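D-methionine-binding lipoprotein MetQ (Escherichia coli, PDB 4YAH) binds methionine as the solute-binding lipoprotein of an ATP-driven permease that imports D-methionine. Local coordinates at residues A[90-95]-A[101-106]; A[235-238]-A[242-245]. All blocks are in the same frame, centred on the assembly; numbering follows the deposited sequence.

In the fold
Both interactions lie in the lobe of this periplasmic-binding-protein fold whose mixed sheet contains strands 103-111 and 229-234, and their centres are about 15 Å apart. Interaction 1 packs helix 89-99 on the start of strand 103-111, and through Y91 it reaches the bound methionine. Interaction 2 is the turn that leaves strand 229-234 and enters helix 241-250. The two meet where these antiparallel neighbours pair: K102 O and E235 N, 2.9 Å apart, probably form a hydrogen bond, and V104 CG2 packs on K238 CB at 3.6 Å. V106 CG1 comes within 3.7 Å of K238 O. Only interaction 1 includes a residue of the methionine pocket.

Interaction 1: residues A[90-95]-A[101-106]. With MET (methionine), chain B.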
ATOM      1  N   PRO A  90      -3.355  -1.118   9.644  1.00 16.59           N
ATOM      2  CA  PRO A  90      -4.542  -0.267   9.786  1.00 14.58           C
ATOM      3  C   PRO A  90      -5.632  -0.609   8.768  1.00 16.45           C
ATOM      4  O   PRO A  90      -6.819  -0.632   9.116  1.00 17.43           O
ATOM      5  CB  PRO A  90      -3.981   1.137   9.576  1.00 16.94           C
ATOM      6  CG  PRO A  90      -2.588   1.046  10.086  1.00 16.23           C
ATOM      7  CD  PRO A  90      -2.112  -0.332   9.655  1.00 18.38           C
ATOM      8  N   TYR A  91      -5.229  -0.882   7.536  1.00 16.70           N
ATOM      9  CA  TYR A  91      -6.175  -1.239   6.491  1.00 15.30           C
ATOM     10  C   TYR A  91      -6.902  -2.532   6.855  1.00 15.77           C
ATOM     11  O   TYR A  91      -8.125  -2.623   6.730  1.00 17.57           O
ATOM     12  CB  TYR A  91      -5.476  -1.406   5.156  1.00 16.97           C
ATOM     13  CG  TYR A  91      -6.450  -1.594   4.023  1.00 16.45           C
ATOM     14  CD1 TYR A  91      -6.978  -0.490   3.362  1.00 18.82           C
ATOM     15  CD2 TYR A  91      -6.864  -2.862   3.625  1.00 17.44           C
ATOM     16  CE1 TYR A  91      -7.878  -0.638   2.312  1.00 19.56           C
ATOM     17  CE2 TYR A  91      -7.761  -3.016   2.583  1.00 16.61           C
ATOM     18  CZ  TYR A  91      -8.270  -1.893   1.935  1.00 19.06           C
ATOM     19  OH  TYR A  91      -9.173  -2.004   0.899  1.00 19.61           O
ATOM     20  N   LEU A  92      -6.127  -3.532   7.260  1.00 15.25           N
ATOM     21  CA  LEU A  92      -6.685  -4.816   7.660  1.00 19.17           C
ATOM     22  C   LEU A  92      -7.730  -4.620   8.761  1.00 18.71           C
ATOM     23  O   LEU A  92      -8.863  -5.111   8.660  1.00 19.48           O
ATOM     24  CB  LEU A  92      -5.574  -5.753   8.135  1.00 17.76           C
ATOM     25  CG  LEU A  92      -6.055  -7.085   8.723  1.00 16.61           C
ATOM     26  CD1 LEU A  92      -6.851  -7.840   7.661  1.00 20.48           C
ATOM     27  CD2 LEU A  92      -4.858  -7.878   9.189  1.00 21.79           C
ATOM     28  N   ASP A  93      -7.348  -3.902   9.813  1.00 17.35           N
ATOM     29  CA  ASP A  93      -8.247  -3.650  10.942  1.00 16.40           C
ATOM     30  C   ASP A  93      -9.544  -2.971  10.521  1.00 21.03           C
ATOM     31  O   ASP A  93     -10.616  -3.320  10.994  1.00 22.60           O
ATOM     32  CB  ASP A  93      -7.545  -2.796  11.993  1.00 18.07           C
ATOM     33  CG  ASP A  93      -6.403  -3.535  12.676  1.00 27.32           C
ATOM     34  OD1 ASP A  93      -6.324  -4.770  12.538  1.00 31.00           O
ATOM     35  OD2 ASP A  93      -5.586  -2.881  13.346  1.00 25.72           O
ATOM     36  N   GLN A  94      -9.441  -2.010   9.612  1.00 17.62           N
ATOM     37  CA  GLN A  94     -10.608  -1.314   9.100  1.00 17.24           C
ATOM     38  C   GLN A  94     -11.519  -2.255   8.313  1.00 22.04           C
ATOM     39  O   GLN A  94     -12.746  -2.149   8.362  1.00 20.41           O
ATOM     40  CB  GLN A  94     -10.154  -0.140   8.230  1.00 20.62           C
ATOM     41  CG  GLN A  94     -11.267   0.775   7.804  1.00 24.48           C
ATOM     42  CD  GLN A  94     -11.850   1.517   8.981  1.00 32.66           C
ATOM     43  OE1 GLN A  94     -11.121   1.963   9.870  1.00 38.90           O
ATOM     44  NE2 GLN A  94     -13.168   1.630   9.014  1.00 36.39           N
ATOM     45  N   GLN A  95     -10.900  -3.162   7.571  1.00 19.67           N
ATOM     46  CA  GLN A  95     -11.624  -4.173   6.798  1.00 20.13           C
ATOM     47  C   GLN A  95     -12.377  -5.132   7.728  1.00 17.96           C
ATOM     48  O   GLN A  95     -13.509  -5.531   7.432  1.00 21.31           O
ATOM     49  CB  GLN A  95     -10.658  -4.951   5.901  1.00 19.46           C
ATOM     50  CG  GLN A  95     -10.145  -4.150   4.693  1.00 16.53           C
ATOM     51  CD  GLN A  95     -11.050  -4.267   3.508  1.00 18.26           C
ATOM     52  OE1 GLN A  95     -11.043  -5.282   2.808  1.00 19.26           O
ATOM     53  NE2 GLN A  95     -11.831  -3.229   3.256  1.00 22.84           N
ATOM     54  N   TYR A 101     -14.829  -9.615   8.183  1.00 25.42           N
ATOM     55  CA  TYR A 101     -13.967 -10.765   7.880  1.00 25.44           C
ATOM     56  C   TYR A 101     -13.249 -11.276   9.125  1.00 25.90           C
ATOM     57  O   TYR A 101     -13.041 -10.526  10.077  1.00 24.14           O
ATOM     58  CB  TYR A 101     -12.890 -10.409   6.857  1.00 24.31           C
ATOM     59  CG  TYR A 101     -13.343  -9.820   5.562  1.00 28.86           C
ATOM     60  CD1 TYR A 101     -14.401 -10.367   4.853  1.00 26.48           C
ATOM     61  CD2 TYR A 101     -12.678  -8.718   5.026  1.00 26.97           C
ATOM     62  CE1 TYR A 101     -14.793  -9.829   3.634  1.00 28.06           C
ATOM     63  CE2 TYR A 101     -13.063  -8.171   3.814  1.00 31.47           C
ATOM     64  CZ  TYR A 101     -14.118  -8.738   3.125  1.00 27.28           C
ATOM     65  OH  TYR A 101     -14.516  -8.205   1.927  1.00 30.96           O
ATOM     66  N   LYS A 102     -12.848 -12.547   9.092  1.00 24.66           N
ATOM     67  CA  LYS A 102     -11.989 -13.110  10.134  1.00 22.39           C
ATOM     68  C   LYS A 102     -10.618 -13.425   9.540  1.00 26.02           C
ATOM     69  O   LYS A 102     -10.293 -14.566   9.212  1.00 24.05           O
ATOM     70  CB  LYS A 102     -12.642 -14.359  10.749  1.00 26.45           C
ATOM     71  CG  LYS A 102     -13.963 -14.058  11.465  1.00 33.07           C
ATOM     72  CD  LYS A 102     -13.790 -13.022  12.575  1.00 49.57           C
ATOM     73  CE  LYS A 102     -15.067 -12.829  13.380  1.00 63.03           C
ATOM     74  NZ  LYS A 102     -15.462 -14.057  14.126  1.00 77.01           N
ATOM     75  N   LEU A 103      -9.826 -12.369   9.379  1.00 18.62           N
ATOM     76  CA  LEU A 103      -8.512 -12.473   8.776  1.00 17.93           C
ATOM     77  C   LEU A 103      -7.469 -12.095   9.779  1.00 20.64           C
ATOM     78  O   LEU A 103      -7.737 -11.307  10.686  1.00 22.37           O
ATOM     79  CB  LEU A 103      -8.375 -11.557   7.569  1.00 20.36           C
ATOM     80  CG  LEU A 103      -9.507 -11.575   6.559  1.00 17.58           C
ATOM     81  CD1 LEU A 103      -9.225 -10.599   5.435  1.00 22.76           C
ATOM     82  CD2 LEU A 103      -9.722 -12.966   5.996  1.00 20.32           C
ATOM     83  N   VAL A 104      -6.268 -12.615   9.572  1.00 19.70           N
ATOM     84  CA  VAL A 104      -5.157 -12.352  10.464  1.00 21.26           C
ATOM     85  C   VAL A 104      -3.839 -12.250   9.709  1.00 19.78           C
ATOM     86  O   VAL A 104      -3.644 -12.870   8.649  1.00 17.82           O
ATOM     87  CB  VAL A 104      -5.025 -13.437  11.551  1.00 21.45           C
ATOM     88  CG1 VAL A 104      -6.270 -13.475  12.430  1.00 22.64           C
ATOM     89  CG2 VAL A 104      -4.768 -14.787  10.936  1.00 20.93           C
ATOM     90  N   ALA A 105      -2.940 -11.437  10.267  1.00 15.82           N
ATOM     91  CA  ALA A 105      -1.603 -11.282   9.728  1.00 17.02           C
ATOM     92  C   ALA A 105      -0.726 -12.443  10.154  1.00 15.54           C
ATOM     93  O   ALA A 105      -0.718 -12.816  11.326  1.00 18.17           O
ATOM     94  CB  ALA A 105      -0.996  -9.970  10.210  1.00 18.13           C
ATOM     95  N   VAL A 106       0.031 -12.993   9.213  1.00 15.64           N
ATOM     96  CA  VAL A 106       0.941 -14.089   9.493  1.00 14.53           C
ATOM     97  C   VAL A 106       2.381 -13.719   9.191  1.00 17.99           C
ATOM     98  O   VAL A 106       3.280 -14.547   9.296  1.00 19.54           O
ATOM     99  CB  VAL A 106       0.559 -15.375   8.696  1.00 17.35           C
ATOM    100  CG1 VAL A 106      -0.824 -15.874   9.137  1.00 19.25           C
ATOM    101  CG2 VAL A 106       0.591 -15.138   7.188  1.00 16.33           C
TER
HETATM  102  N   MET B 301       1.052  -1.181  -0.511  1.00 16.33           N
HETATM  103  CA  MET B 301       0.131  -0.193   0.052  1.00 16.55           C
HETATM  104  C   MET B 301       0.910   0.799   0.883  1.00 17.10           C
HETATM  105  O   MET B 301       1.706   0.365   1.722  1.00 17.75           O
HETATM  106  CB  MET B 301      -0.936  -0.872   0.916  1.00 18.12           C
HETATM  107  CG  MET B 301      -2.046   0.054   1.389  1.00 15.74           C
HETATM  108  SD  MET B 301      -3.292  -0.756   2.415  1.00 15.65           S
HETATM  109  CE  MET B 301      -4.180  -1.691   1.170  1.00 16.05           C
HETATM  110  OXT MET B 301       0.726   2.024   0.735  1.00 18.27           O
HETATM  111  O   HOH W   1     -12.746  -6.243   1.058  1.00 23.11           O
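This is the helix-to-strand connection beside the methionine pocket, in a periplasmic-binding-protein fold: L92 and Q95 of helix 89-99 lie against L103 at the start of the following strand and Y101 in the loop just before it. The apolar join is L92, whose CD1 approaches L103 CB at 4.0 Å with the two side chains meeting aslant. CG of L92 stands anti to the backbone N (chi1 174°), which carries the methyl branches toward the strand; CD2 lies 4.2 Å from A105 N. One turn on, Q95 and Y101 run side by side in the same direction. Q95 OE1 comes to the ring edge, in its plane, 3.7 Å from Y101 CE2, while amide and ring are turned 61° apart. A water spans their polar ends, donating to Q95 OE1 at 2.6 Å and accepting from Y101 OH at 2.8 Å. N73 ND2 of helix 71-78 also binds Q95 OE1, so this oxygen is gripped twice.

One residue before L92, Y91 faces the ligand. The methionine CE sits over the centre of its ring, 3.6 Å above the plane, a CH-pi contact of the methyl group, and the ligand SD lies 3.6 Å from Y91 CB. Y91 OH is hydrogen-bonded to Y69 O, which anchors the far end of the ring. With an alanine here, the ligand's methyl group would probably lose the ring face beneath it, and Y69 O the hydroxyl it pairs with. The helix thus offers the ligand an apolar, polarisable surface suited to a thioether, and its packing on the strand combines leucine contacts with a water-bridged polar end.

Interaction 2: residues A[235-238]-A[242-245]; sequences EDNK and NVKK
A van der Waals contact closes the strand-to-helix turn after strand 229-234, where N237 and K238 lie against V243 in the first turn of helix 241-250. The turn belongs to the lobe built on the six-stranded mixed sheet of a periplasmic-binding-protein fold, well away from the ligand. V243 is the buried residue of the contact and points at the loop backbone. Its two methyls divide the work: CG2 approaches N237 O at 3.5 Å, and CG1 approaches K238 O at 3.8 Å. CG1 is anti to the backbone N (chi1 168°), an orientation that spreads the isopropyl group across the two consecutive carbonyls. The same side chain also packs on T233 and V106, so it fills the angle between loop, helix and the neighbouring strands.

The N237 side chain crosses V243 at nearly a right angle, bringing ND2 within 4.1 Å of V243 CG2. With CG between the backbone N and the carbonyl carbon (chi1 71°), the amide comes over beside the V243 methyl. The polar end is engaged beyond the turn: ND2 donates to D82 O, and OD1 makes a weak hydrogen bond with R234 N, ties that would hold the amide in place.

K238 contributes its carbonyl to V243, while its side chain departs from the helix, packs on V104 and runs out, extended beyond chi1, to E235. This reach closes a salt bridge within the loop: K238 NZ meets E235 OE2 at 3.0 Å, on the syn side and 26° out of the carboxylate plane.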
ATOM      1  N   GLU A 235      -8.451 -16.756   9.668  1.00 19.65           N
ATOM      2  CA  GLU A 235      -8.192 -17.350  10.973  1.00 20.21           C
ATOM      3  C   GLU A 235      -8.025 -18.860  10.836  1.00 19.10           C
ATOM      4  O   GLU A 235      -7.143 -19.453  11.475  1.00 22.13           O
ATOM      5  CB  GLU A 235      -9.327 -17.007  11.934  1.00 22.77           C
ATOM      6  CG  GLU A 235      -9.283 -17.724  13.288  1.00 29.84           C
ATOM      7  CD  GLU A 235      -8.093 -17.326  14.146  1.00 48.26           C
ATOM      8  OE1 GLU A 235      -7.604 -16.180  14.001  1.00 42.38           O
ATOM      9  OE2 GLU A 235      -7.648 -18.160  14.968  1.00 43.81           O
ATOM     10  N   ASP A 236      -8.850 -19.485  10.000  1.00 21.76           N
ATOM     11  CA  ASP A 236      -8.872 -20.949   9.952  1.00 23.10           C
ATOM     12  C   ASP A 236      -7.621 -21.562   9.316  1.00 25.49           C
ATOM     13  O   ASP A 236      -7.337 -22.726   9.571  1.00 25.72           O
ATOM     14  CB  ASP A 236     -10.134 -21.469   9.223  1.00 26.60           C
ATOM     15  CG  ASP A 236     -10.231 -21.010   7.764  1.00 27.35           C
ATOM     16  OD1 ASP A 236      -9.522 -21.563   6.898  1.00 33.62           O
ATOM     17  OD2 ASP A 236     -11.048 -20.117   7.487  1.00 37.54           O
ATOM     18  N   ASN A 237      -6.870 -20.824   8.492  1.00 17.54           N
ATOM     19  CA  ASN A 237      -5.691 -21.421   7.857  1.00 19.89           C
ATOM     20  C   ASN A 237      -4.386 -20.702   8.184  1.00 18.93           C
ATOM     21  O   ASN A 237      -3.367 -20.927   7.531  1.00 19.28           O
ATOM     22  CB  ASN A 237      -5.897 -21.511   6.337  1.00 20.87           C
ATOM     23  CG  ASN A 237      -5.854 -20.172   5.657  1.00 21.19           C
ATOM     24  OD1 ASN A 237      -6.375 -19.179   6.174  1.00 19.51           O
ATOM     25  ND2 ASN A 237      -5.229 -20.135   4.500  1.00 20.81           N
ATOM     26  N   LYS A 238      -4.395 -19.895   9.244  1.00 17.71           N
ATOM     27  CA  LYS A 238      -3.225 -19.110   9.613  1.00 21.82           C
ATOM     28  C   LYS A 238      -1.997 -19.951   9.931  1.00 19.47           C
ATOM     29  O   LYS A 238      -0.865 -19.474   9.782  1.00 21.87           O
ATOM     30  CB  LYS A 238      -3.556 -18.222  10.813  1.00 18.50           C
ATOM     31  CG  LYS A 238      -3.718 -18.989  12.123  1.00 17.41           C
ATOM     32  CD  LYS A 238      -4.144 -18.097  13.263  1.00 24.82           C
ATOM     33  CE  LYS A 238      -4.209 -18.909  14.552  1.00 27.26           C
ATOM     34  NZ  LYS A 238      -4.776 -18.128  15.666  1.00 41.76           N
ATOM     35  N   ASN A 242       1.710 -24.617   4.400  1.00 17.71           N
ATOM     36  CA  ASN A 242       2.060 -23.936   3.151  1.00 17.10           C
ATOM     37  C   ASN A 242       2.111 -22.435   3.355  1.00 18.42           C
ATOM     38  O   ASN A 242       2.897 -21.766   2.707  1.00 18.56           O
ATOM     39  CB  ASN A 242       1.092 -24.278   2.029  1.00 19.02           C
ATOM     40  CG  ASN A 242       1.248 -25.704   1.573  1.00 22.95           C
ATOM     41  OD1 ASN A 242       2.258 -26.344   1.874  1.00 20.34           O
ATOM     42  ND2 ASN A 242       0.278 -26.196   0.827  1.00 23.34           N
ATOM     43  N   VAL A 243       1.282 -21.927   4.261  1.00 17.36           N
ATOM     44  CA  VAL A 243       1.308 -20.510   4.625  1.00 17.05           C
ATOM     45  C   VAL A 243       2.657 -20.185   5.254  1.00 19.49           C
ATOM     46  O   VAL A 243       3.302 -19.194   4.892  1.00 18.68           O
ATOM     47  CB  VAL A 243       0.167 -20.170   5.597  1.00 19.68           C
ATOM     48  CG1 VAL A 243       0.349 -18.772   6.225  1.00 17.72           C
ATOM     49  CG2 VAL A 243      -1.170 -20.271   4.880  1.00 18.25           C
ATOM     50  N   LYS A 244       3.097 -21.028   6.188  1.00 17.75           N
ATOM     51  CA  LYS A 244       4.356 -20.791   6.885  1.00 18.95           C
ATOM     52  C   LYS A 244       5.500 -20.780   5.881  1.00 20.40           C
ATOM     53  O   LYS A 244       6.397 -19.934   5.961  1.00 19.16           O
ATOM     54  CB  LYS A 244       4.610 -21.848   7.955  1.00 22.99           C
ATOM     55  CG  LYS A 244       3.639 -21.810   9.114  1.00 23.61           C
ATOM     56  CD  LYS A 244       4.010 -22.911  10.132  1.00 29.32           C
ATOM     57  CE  LYS A 244       2.836 -23.307  10.976  1.00 34.23           C
ATOM     58  NZ  LYS A 244       3.196 -24.399  11.938  1.00 27.52           N
ATOM     59  N   LYS A 245       5.453 -21.696   4.919  1.00 19.22           N
ATOM     60  CA  LYS A 245       6.486 -21.763   3.903  1.00 19.53           C
ATOM     61  C   LYS A 245       6.512 -20.504   3.047  1.00 17.50           C
ATOM     62  O   LYS A 245       7.580 -19.990   2.725  1.00 20.05           O
ATOM     63  CB  LYS A 245       6.275 -22.967   2.992  1.00 20.96           C
ATOM     64  CG  LYS A 245       6.631 -24.293   3.623  1.00 22.24           C
ATOM     65  CD  LYS A 245       6.338 -25.400   2.630  1.00 24.77           C
ATOM     66  CE  LYS A 245       6.733 -26.736   3.177  1.00 29.65           C
ATOM     67  NZ  LYS A 245       6.097 -27.828   2.399  1.00 23.75           N
TER